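Local structure of hypothetical protein (Exiguobacterium sibiricum, 2HKV) at residues T3-Q6 against Q7-R11; D112-T115 against G116-E120; D67-A70 against Q71-A74; G16-T19 against T20-L23. The protein is of unknown function but belongs to the DinB superfamily of helical-bundle proteins and binds a nickel ion through three histidines. All coordinates share one frame; numbering follows the deposited sequence.

Contact 1: residues T3-Q6 against Q7-R11; sequences TDWQ and QALDR
This is the start of helix 4-26, the first helix of the bundle, where Gln7 N bonds to Thr3 O at 2.8 Å and the 3-6 turn runs straight on into 7-11. Thr3 and Gln6 close the turn as a capping box. Thr3 is the N-cap: its OG1 accepts from Gln6 N at 3.1 Å, and Gln6 OE1 in turn accepts a nearly straight bond of 2.7 Å from Thr3 N. A weak bond from Thr3 OG1 to the same OE1 closes the loop. Gln6 reaches back because its CG lies beside its own backbone N (chi1 -70°) and the chain runs on extended. From there the main-chain ladder proceeds regularly, with Ala8 N on Asp4 O and Leu9 N on Trp5 O. Trp5 was modelled in two conformers; in the one given, Leu9 CD1 meets the edge of the indole, in its plane, 3.5 Å from Trp5 CE3. Leu9 also lies against Leu118 of helix 114-138. On another side Asp4 and Gln7 run alongside each other, and a water donates to both Asp4 O and Gln7 OE1. Ala8 and Leu9 pack on Leu119 of the second subunit. The box thus gives acceptors to two amides at the start of the helix, Thr3 N and Gln6 N, which have no preceding helical turn to bond to.

Contact 2: residues D112-T115 against G116-E120; sequences DSTT and GWLLE
Ser113 O takes the amide of Trp117 at 2.9 Å, the first rung of a regular i to i+4 ladder that continues with Leu118 N on Thr114 O and Leu119 N on Thr115 O; the chain leaves an extended Asp112 and winds directly into helix 114-138. Ser113 is the N-cap. Its OG, set between its own backbone N and carbonyl carbon (chi1 66°), accepts from Gly116 N at 2.9 Å. The Asp112 side chain folds over the same turn: its carboxylate lies against Gly116, OD2 being 3.3 Å from Gly116 C, and a CB on that residue would collide with OD1. OD1 also accepts from Ser113 N, on its anti side and 32° out of the carboxylate plane. Asp112 CB sits over one face of the Trp117 indole in a CH-pi contact, 3.8 Å from the centroid of the five-membered ring. At the indole edge, a water accepts from both Trp117 NE1 and Asp112 N. With an alanine here in place of the aspartate, Ser113 N would probably lose its carboxylate acceptor, and His12 of the second subunit the OD2 it bonds to. Farther along, Thr114, in the conformer given, bonds through OG1 to Phe101 O. Trp117 packs on Ala61 of helix 43-61, Leu118 touches Leu58 of that helix and faces helix 4-26, and Leu119 meets its own counterpart in the second subunit.

Contact 3: residues D67-A70 against Q71-A74; sequences DEMA and QFYA
Tyr73 N bonds to Met69 O at 2.8 Å and 167°, the straightest of four successive main-chain bonds here. Gln71 N to Asp67 O is also short, at 2.9 Å, whereas Phe72 N to Glu68 O and Ala74 N to Ala70 O are more bent. Near the start of the helix, Glu68 turns its carboxylate back, OE1 accepting from Thr65 N just ahead of it. This is the short helix 66-73, about two turns long, which lies against helix 43-61 of the DinB bundle; the Tyr73 side chain is about 8 Å from the bound nickel ion, though the residues seen to hold that metal are His49, His124 and His128. Met69, present as selenomethionine, is the one buried residue among 67-74. Its chain bends at chi2 and again at chi3 (-41° and -61°), curling the methyl back toward the next turn, where CE touches both aromatic rings, 3.7 Å from Phe72 CD2 and 3.7 Å from Tyr73 CZ. The CE group approaches the Phe72 ring obliquely, and the Met69 and Tyr73 side chains cross at a slant. Tyr73 CD2 also comes down on the carbonyl that its own amide grips, 3.1 Å from Met69 O. The two rings meet as well, Tyr73 CD1 lying in plane at the edge of Phe72. Beyond them, Phe72 packs on Glu55 and Ala56, and Tyr73 on Ala56 and Ile60.

Contact 4: residues G16-T19 against T20-L23; sequences GVRT and TRDL
Thr20 swings OG1 alongside its own backbone N (chi1 -60°), which points the hydroxyl back down the helix to donate to Gly16 O at 2.8 Å. The amide of Thr20 bonds to the same oxygen at 3.0 Å, and the two donors come from opposite faces of the carbonyl plane, so one buried acceptor is gripped twice. Arg21 starts with CG anti to its N (chi1 -162°), then bends at chi3, which lays its guanidinium back over the preceding turn. Arg18 CA lies over one face of that group, toward its rim, with NH1 of Arg21 3.8 Å from Arg18 CG and NH2 3.8 Å from Val17 CG1. The guanidinium planes of Arg18 and Arg21 stand 53° apart, Arg18 NE remaining 5.8 Å from Arg21 NH1, and Arg21 NE finds its counter-charge in a salt bridge to Asp87. A water donates to Arg18 O and Asp22 OD1 and accepts a weak bond from Arg21 NH1, linking three residues on this side of the helix. A valine in place of Thr20 would probably leave Gly16 O with the amide alone, the second grip on this carbonyl being lost. Thr19 OG1 is bonded to Val15 O and to Arg129. These turns of helix 4-26 are packed into the bundle: Val17 and Thr20 touch Leu86 of helix 82-98 and helix 43-61 at Leu54 and Leu50, while Val17, Thr20 and Leu23 lean on helix 114-138 through Leu125, Arg129 and Leu132.

Overall arrangement
Along the chain the order is contact 1, contact 4, contact 3, contact 2. Contacts 1 and 4 share helix 4-26, with centres 18 Å apart: one starts the helix, the other lies in its buried later half. Contact 2 opens helix 114-138, and its centre is 13 Å from that of contact 1; the two touch through side-chain packing, and both also reach the second subunit, so two helix starts help form the dimer interface. Contact 3 stands apart on helix 66-73, about 9 Å from contact 2 at the nearest atoms and across the chain's centre from contact 4.

Contact 1: residues T3-Q6 against Q7-R11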
loop_
_atom_site.group_PDB
_atom_site.type_symbol
_atom_site.label_atom_id
_atom_site.label_comp_id
_atom_site.label_asym_id
_atom_site.label_seq_id
_atom_site.Cartn_x
_atom_site.Cartn_y
_atom_site.Cartn_z
ATOM N N THR A 3 -20.706 -5.610 6.007
ATOM C CA THR A 3 -20.963 -4.832 4.806
ATOM C C THR A 3 -19.984 -5.138 3.696
ATOM O O THR A 3 -18.939 -5.793 3.903
ATOM C CB THR A 3 -20.805 -3.326 5.145
ATOM O OG1 THR A 3 -19.459 -3.095 5.513
ATOM C CG2 THR A 3 -21.750 -2.891 6.314
ATOM N N ASP A 4 -20.287 -4.628 2.512
ATOM C CA ASP A 4 -19.399 -4.840 1.383
ATOM C C ASP A 4 -17.992 -4.242 1.616
ATOM O O ASP A 4 -16.981 -4.871 1.252
ATOM C CB ASP A 4 -20.054 -4.327 0.100
ATOM C CG ASP A 4 -20.917 -5.408 -0.583
ATOM O OD1 ASP A 4 -21.515 -6.224 0.152
ATOM O OD2 ASP A 4 -20.952 -5.468 -1.842
ATOM N N TRP A 5 -17.903 -3.092 2.281
ATOM C CA TRP A 5 -16.577 -2.538 2.608
ATOM C C TRP A 5 -15.865 -3.370 3.670
ATOM O O TRP A 5 -14.658 -3.557 3.595
ATOM C CB TRP A 5 -16.645 -1.052 3.018
ATOM C CG TRP A 5 -17.303 -0.750 4.347
ATOM C CD1 TRP A 5 -18.608 -0.440 4.573
ATOM C CD2 TRP A 5 -16.659 -0.685 5.612
ATOM N NE1 TRP A 5 -18.846 -0.236 5.925
ATOM C CE2 TRP A 5 -17.639 -0.348 6.573
ATOM C CE3 TRP A 5 -15.334 -0.877 6.034
ATOM C CZ2 TRP A 5 -17.331 -0.197 7.946
ATOM C CZ3 TRP A 5 -15.036 -0.744 7.373
ATOM C CH2 TRP A 5 -16.030 -0.393 8.318
ATOM N N GLN A 6 -16.588 -3.888 4.686
ATOM C CA GLN A 6 -15.948 -4.752 5.679
ATOM C C GLN A 6 -15.428 -6.029 5.044
ATOM O O GLN A 6 -14.328 -6.511 5.389
ATOM C CB GLN A 6 -16.899 -5.124 6.797
ATOM C CG GLN A 6 -17.236 -3.925 7.729
ATOM C CD GLN A 6 -18.488 -4.075 8.576
ATOM O OE1 GLN A 6 -19.443 -4.752 8.243
ATOM N NE2 GLN A 6 -18.479 -3.353 9.678
ATOM N N GLN A 7 -16.224 -6.590 4.122
ATOM C CA GLN A 7 -15.808 -7.770 3.355
ATOM C C GLN A 7 -14.534 -7.502 2.566
ATOM O O GLN A 7 -13.614 -8.328 2.540
ATOM C CB GLN A 7 -16.920 -8.160 2.391
ATOM C CG GLN A 7 -16.563 -9.278 1.487
ATOM C CD GLN A 7 -17.723 -9.692 0.515
ATOM O OE1 GLN A 7 -18.396 -8.858 -0.146
ATOM N NE2 GLN A 7 -17.962 -10.999 0.453
ATOM N N ALA A 8 -14.474 -6.336 1.938
ATOM C CA ALA A 8 -13.331 -5.921 1.101
ATOM C C ALA A 8 -12.077 -5.772 1.949
ATOM O O ALA A 8 -10.992 -6.258 1.611
ATOM C CB ALA A 8 -13.631 -4.650 0.481
ATOM N N LEU A 9 -12.234 -5.104 3.091
ATOM C CA LEU A 9 -11.105 -4.958 3.990
ATOM C C LEU A 9 -10.625 -6.306 4.531
ATOM O O LEU A 9 -9.427 -6.517 4.578
ATOM C CB LEU A 9 -11.364 -3.958 5.110
ATOM C CG LEU A 9 -11.295 -2.469 4.775
ATOM C CD1 LEU A 9 -11.875 -1.595 5.926
ATOM C CD2 LEU A 9 -9.869 -2.074 4.357
ATOM N N ASP A 10 -11.540 -7.165 4.984
ATOM C CA ASP A 10 -11.165 -8.480 5.498
ATOM C C ASP A 10 -10.376 -9.253 4.407
ATOM O O ASP A 10 -9.342 -9.883 4.672
ATOM C CB ASP A 10 -12.396 -9.230 5.960
ATOM C CG ASP A 10 -12.070 -10.540 6.627
ATOM O OD1 ASP A 10 -11.379 -10.510 7.649
ATOM O OD2 ASP A 10 -12.492 -11.606 6.121
ATOM N N ARG A 11 -10.841 -9.164 3.179
ATOM C CA ARG A 11 -10.168 -9.861 2.043
ATOM C C ARG A 11 -8.744 -9.336 1.799
ATOM O O ARG A 11 -7.770 -10.092 1.814
ATOM C CB ARG A 11 -11.025 -9.736 0.790
ATOM C CG ARG A 11 -10.403 -10.304 -0.478
ATOM C CD ARG A 11 -11.380 -10.391 -1.607
ATOM N NE ARG A 11 -10.728 -10.827 -2.854
ATOM C CZ ARG A 11 -11.389 -11.289 -3.918
ATOM N NH1 ARG A 11 -12.686 -11.374 -3.911
ATOM N NH2 ARG A 11 -10.708 -11.687 -4.999
HETATM O O HOH W 1 -16.820 -6.712 -0.786
#

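Contact 2: residues D112-T115 against G116-E120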
loop_
_atom_site.group_PDB
_atom_site.type_symbol
_atom_site.label_atom_id
_atom_site.label_comp_id
_atom_site.label_asym_id
_atom_site.label_seq_id
_atom_site.Cartn_x
_atom_site.Cartn_y
_atom_site.Cartn_z
ATOM N N ASP A 112 -10.101 11.532 11.513
ATOM C CA ASP A 112 -10.638 10.695 10.409
ATOM C C ASP A 112 -11.743 9.860 11.004
ATOM O O ASP A 112 -11.819 9.688 12.228
ATOM C CB ASP A 112 -9.528 9.822 9.793
ATOM C CG ASP A 112 -9.863 9.285 8.371
ATOM O OD1 ASP A 112 -11.018 9.488 7.877
ATOM O OD2 ASP A 112 -8.907 8.676 7.800
ATOM N N SER A 113 -12.632 9.385 10.135
ATOM C CA SER A 113 -13.711 8.484 10.514
ATOM C C SER A 113 -13.189 7.102 10.870
ATOM O O SER A 113 -12.040 6.795 10.602
ATOM C CB SER A 113 -14.684 8.353 9.359
ATOM O OG SER A 113 -14.079 7.723 8.257
ATOM N N THR A 114 -14.023 6.279 11.503
ATOM C CA THR A 114 -13.711 4.863 11.754
ATOM C C THR A 114 -13.346 4.159 10.441
ATOM O O THR A 114 -12.356 3.422 10.340
ATOM C CB THR A 114 -14.934 4.144 12.423
ATOM O OG1 THR A 114 -15.380 4.887 13.568
ATOM C CG2 THR A 114 -14.585 2.742 12.866
ATOM N N THR A 115 -14.157 4.403 9.418
ATOM C CA THR A 115 -13.908 3.761 8.112
ATOM C C THR A 115 -12.600 4.246 7.482
ATOM O O THR A 115 -11.819 3.467 6.925
ATOM C CB THR A 115 -15.111 3.989 7.162
ATOM O OG1 THR A 115 -16.288 3.580 7.866
ATOM C CG2 THR A 115 -14.985 3.197 6.049
ATOM N N GLY A 116 -12.322 5.539 7.588
ATOM C CA GLY A 116 -11.041 6.068 7.148
ATOM C C GLY A 116 -9.830 5.517 7.873
ATOM O O GLY A 116 -8.855 5.160 7.236
ATOM N N TRP A 117 -9.899 5.366 9.179
ATOM C CA TRP A 117 -8.807 4.755 9.919
ATOM C C TRP A 117 -8.566 3.292 9.571
ATOM O O TRP A 117 -7.435 2.843 9.482
ATOM C CB TRP A 117 -9.011 4.910 11.443
ATOM C CG TRP A 117 -8.619 6.277 11.962
ATOM C CD1 TRP A 117 -9.448 7.249 12.471
ATOM C CD2 TRP A 117 -7.284 6.818 12.013
ATOM N NE1 TRP A 117 -8.698 8.360 12.827
ATOM C CE2 TRP A 117 -7.381 8.125 12.548
ATOM C CE3 TRP A 117 -6.031 6.325 11.648
ATOM C CZ2 TRP A 117 -6.274 8.930 12.737
ATOM C CZ3 TRP A 117 -4.914 7.138 11.854
ATOM C CH2 TRP A 117 -5.066 8.423 12.408
ATOM N N LEU A 118 -9.634 2.533 9.403
ATOM C CA LEU A 118 -9.508 1.169 8.946
ATOM C C LEU A 118 -8.853 1.075 7.563
ATOM O O LEU A 118 -8.004 0.209 7.326
ATOM C CB LEU A 118 -10.865 0.513 8.973
ATOM C CG LEU A 118 -11.475 0.176 10.327
ATOM C CD1 LEU A 118 -12.998 -0.121 10.301
ATOM C CD2 LEU A 118 -10.679 -0.894 11.086
ATOM N N LEU A 119 -9.205 1.990 6.670
ATOM C CA LEU A 119 -8.506 2.043 5.378
ATOM C C LEU A 119 -7.047 2.520 5.538
ATOM O O LEU A 119 -6.135 1.985 4.860
ATOM C CB LEU A 119 -9.249 2.924 4.370
ATOM C CG LEU A 119 -8.584 3.192 3.003
ATOM C CD1 LEU A 119 -8.253 1.883 2.273
ATOM C CD2 LEU A 119 -9.524 4.095 2.180
ATOM N N GLU A 120 -6.778 3.496 6.421
ATOM C CA GLU A 120 -5.427 4.000 6.610
ATOM C C GLU A 120 -4.501 2.889 7.050
ATOM O O GLU A 120 -3.379 2.805 6.570
ATOM C CB GLU A 120 -5.420 5.139 7.631
ATOM C CG GLU A 120 -4.081 5.884 7.828
ATOM C CD GLU A 120 -3.029 5.074 8.607
ATOM O OE1 GLU A 120 -3.429 4.255 9.457
ATOM O OE2 GLU A 120 -1.803 5.249 8.405
HETATM O O HOH W 2 -9.702 10.730 14.336
#

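Contact 3: residues D67-A70 against Q71-A74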
loop_
_atom_site.group_PDB
_atom_site.type_symbol
_atom_site.label_atom_id
_atom_site.label_comp_id
_atom_site.label_asym_id
_atom_site.label_seq_id
_atom_site.Cartn_x
_atom_site.Cartn_y
_atom_site.Cartn_z
ATOM N N ASP A 67 2.461 9.054 25.410
ATOM C CA ASP A 67 3.124 8.133 26.306
ATOM C C ASP A 67 2.645 6.735 26.191
ATOM O O ASP A 67 3.431 5.823 26.363
ATOM C CB ASP A 67 3.024 8.500 27.775
ATOM C CG ASP A 67 4.038 7.708 28.648
ATOM O OD1 ASP A 67 5.277 7.722 28.352
ATOM O OD2 ASP A 67 3.584 7.114 29.654
ATOM N N GLU A 68 1.357 6.546 25.930
ATOM C CA GLU A 68 0.789 5.218 25.806
ATOM C C GLU A 68 1.395 4.545 24.607
ATOM O O GLU A 68 1.716 3.357 24.635
ATOM C CB GLU A 68 -0.747 5.302 25.678
ATOM C CG GLU A 68 -1.421 5.505 27.053
ATOM C CD GLU A 68 -2.947 5.721 27.044
ATOM O OE1 GLU A 68 -3.538 6.011 26.003
ATOM O OE2 GLU A 68 -3.536 5.645 28.152
HETATM N N MSE A 69 1.579 5.316 23.543
HETATM C CA MSE A 69 2.154 4.781 22.331
HETATM C C MSE A 69 3.628 4.492 22.509
HETATM O O MSE A 69 4.125 3.502 21.966
HETATM C CB MSE A 69 1.938 5.726 21.126
HETATM C CG MSE A 69 0.531 5.831 20.613
HETATM SE SE MSE A 69 -0.445 4.085 20.534
HETATM C CE MSE A 69 0.716 3.126 19.256
ATOM N N ALA A 70 4.322 5.315 23.305
ATOM C CA ALA A 70 5.717 5.088 23.537
ATOM C C ALA A 70 5.855 3.793 24.290
ATOM O O ALA A 70 6.804 3.050 24.093
ATOM C CB ALA A 70 6.321 6.211 24.378
ATOM N N GLN A 71 4.941 3.568 25.217
ATOM C CA GLN A 71 4.971 2.366 26.027
ATOM C C GLN A 71 4.679 1.164 25.130
ATOM O O GLN A 71 5.275 0.119 25.358
ATOM C CB GLN A 71 3.942 2.468 27.132
ATOM C CG GLN A 71 3.791 1.204 27.925
ATOM C CD GLN A 71 2.946 1.388 29.147
ATOM O OE1 GLN A 71 2.692 2.537 29.609
ATOM N NE2 GLN A 71 2.518 0.257 29.723
ATOM N N PHE A 72 3.831 1.355 24.097
ATOM C CA PHE A 72 3.407 0.316 23.171
ATOM C C PHE A 72 4.558 -0.059 22.278
ATOM O O PHE A 72 4.847 -1.224 22.108
ATOM C CB PHE A 72 2.217 0.800 22.287
ATOM C CG PHE A 72 1.768 -0.200 21.236
ATOM C CD1 PHE A 72 0.798 -1.160 21.518
ATOM C CD2 PHE A 72 2.276 -0.142 19.985
ATOM C CE1 PHE A 72 0.379 -2.083 20.548
ATOM C CE2 PHE A 72 1.876 -1.072 18.987
ATOM C CZ PHE A 72 0.929 -2.032 19.274
ATOM N N TYR A 73 5.212 0.945 21.703
ATOM C CA TYR A 73 6.314 0.711 20.813
ATOM C C TYR A 73 7.511 0.152 21.515
ATOM O O TYR A 73 8.307 -0.523 20.889
ATOM C CB TYR A 73 6.701 1.993 20.075
ATOM C CG TYR A 73 5.672 2.491 19.101
ATOM C CD1 TYR A 73 5.114 1.642 18.150
ATOM C CD2 TYR A 73 5.249 3.811 19.116
ATOM C CE1 TYR A 73 4.186 2.092 17.239
ATOM C CE2 TYR A 73 4.294 4.265 18.209
ATOM C CZ TYR A 73 3.774 3.402 17.281
ATOM O OH TYR A 73 2.853 3.823 16.355
ATOM N N ALA A 74 7.649 0.428 22.809
ATOM C CA ALA A 74 8.782 -0.065 23.572
ATOM C C ALA A 74 8.700 -1.541 23.949
ATOM O O ALA A 74 9.692 -2.085 24.396
ATOM C CB ALA A 74 9.022 0.807 24.850
#

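Contact 4: residues G16-T19 against T20-L23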
loop_
_atom_site.group_PDB
_atom_site.type_symbol
_atom_site.label_atom_id
_atom_site.label_comp_id
_atom_site.label_asym_id
_atom_site.label_seq_id
_atom_site.Cartn_x
_atom_site.Cartn_y
_atom_site.Cartn_z
ATOM N N GLY A 16 -2.742 -9.098 2.617
ATOM C CA GLY A 16 -1.609 -8.353 3.160
ATOM C C GLY A 16 -0.945 -9.058 4.314
ATOM O O GLY A 16 0.278 -9.172 4.371
ATOM N N VAL A 17 -1.734 -9.553 5.241
ATOM C CA VAL A 17 -1.199 -10.193 6.419
ATOM C C VAL A 17 -0.611 -11.560 6.088
ATOM O O VAL A 17 0.484 -11.874 6.519
ATOM C CB VAL A 17 -2.285 -10.337 7.503
ATOM C CG1 VAL A 17 -1.817 -11.284 8.649
ATOM C CG2 VAL A 17 -2.671 -8.948 8.039
ATOM N N ARG A 18 -1.316 -12.368 5.299
ATOM C CA ARG A 18 -0.756 -13.683 5.002
ATOM C C ARG A 18 0.534 -13.643 4.181
ATOM O O ARG A 18 1.477 -14.419 4.442
ATOM C CB ARG A 18 -1.759 -14.568 4.330
ATOM C CG ARG A 18 -2.901 -14.882 5.279
ATOM C CD ARG A 18 -3.841 -15.898 4.728
ATOM N NE ARG A 18 -4.345 -15.468 3.440
ATOM C CZ ARG A 18 -5.489 -14.817 3.229
ATOM N NH1 ARG A 18 -6.324 -14.484 4.238
ATOM N NH2 ARG A 18 -5.787 -14.492 1.966
ATOM N N THR A 19 0.587 -12.749 3.196
ATOM C CA THR A 19 1.821 -12.553 2.435
ATOM C C THR A 19 2.932 -11.987 3.280
ATOM O O THR A 19 4.061 -12.424 3.154
ATOM C CB THR A 19 1.610 -11.721 1.177
ATOM O OG1 THR A 19 1.029 -10.447 1.511
ATOM C CG2 THR A 19 0.692 -12.505 0.139
ATOM N N THR A 20 2.653 -11.065 4.196
ATOM C CA THR A 20 3.676 -10.581 5.105
ATOM C C THR A 20 4.236 -11.682 5.985
ATOM O O THR A 20 5.474 -11.753 6.178
ATOM C CB THR A 20 3.183 -9.403 5.961
ATOM O OG1 THR A 20 2.801 -8.342 5.084
ATOM C CG2 THR A 20 4.270 -8.880 6.935
ATOM N N ARG A 21 3.348 -12.544 6.480
ATOM C CA ARG A 21 3.741 -13.676 7.313
ATOM C C ARG A 21 4.725 -14.545 6.515
ATOM O O ARG A 21 5.761 -14.956 7.028
ATOM C CB ARG A 21 2.506 -14.470 7.775
ATOM C CG ARG A 21 2.745 -15.355 8.929
ATOM C CD ARG A 21 1.557 -16.310 9.154
ATOM N NE ARG A 21 0.342 -15.556 9.475
ATOM C CZ ARG A 21 -0.858 -15.748 8.932
ATOM N NH1 ARG A 21 -1.072 -16.693 8.017
ATOM N NH2 ARG A 21 -1.876 -14.990 9.328
ATOM N N ASP A 22 4.418 -14.795 5.239
ATOM C CA ASP A 22 5.284 -15.629 4.412
ATOM C C ASP A 22 6.637 -14.970 4.224
ATOM O O ASP A 22 7.681 -15.642 4.312
ATOM C CB ASP A 22 4.659 -15.891 3.052
ATOM C CG ASP A 22 3.415 -16.773 3.136
ATOM O OD1 ASP A 22 3.326 -17.607 4.091
ATOM O OD2 ASP A 22 2.537 -16.636 2.234
ATOM N N LEU A 23 6.631 -13.648 4.006
ATOM C CA LEU A 23 7.902 -12.938 3.795
ATOM C C LEU A 23 8.785 -13.018 5.034
ATOM O O LEU A 23 9.969 -13.283 4.908
ATOM C CB LEU A 23 7.695 -11.456 3.403
ATOM C CG LEU A 23 7.187 -11.136 1.984
ATOM C CD1 LEU A 23 6.909 -9.616 1.861
ATOM C CD2 LEU A 23 8.205 -11.557 0.915
HETATM O O HOH W 3 0.803 -17.028 5.467
#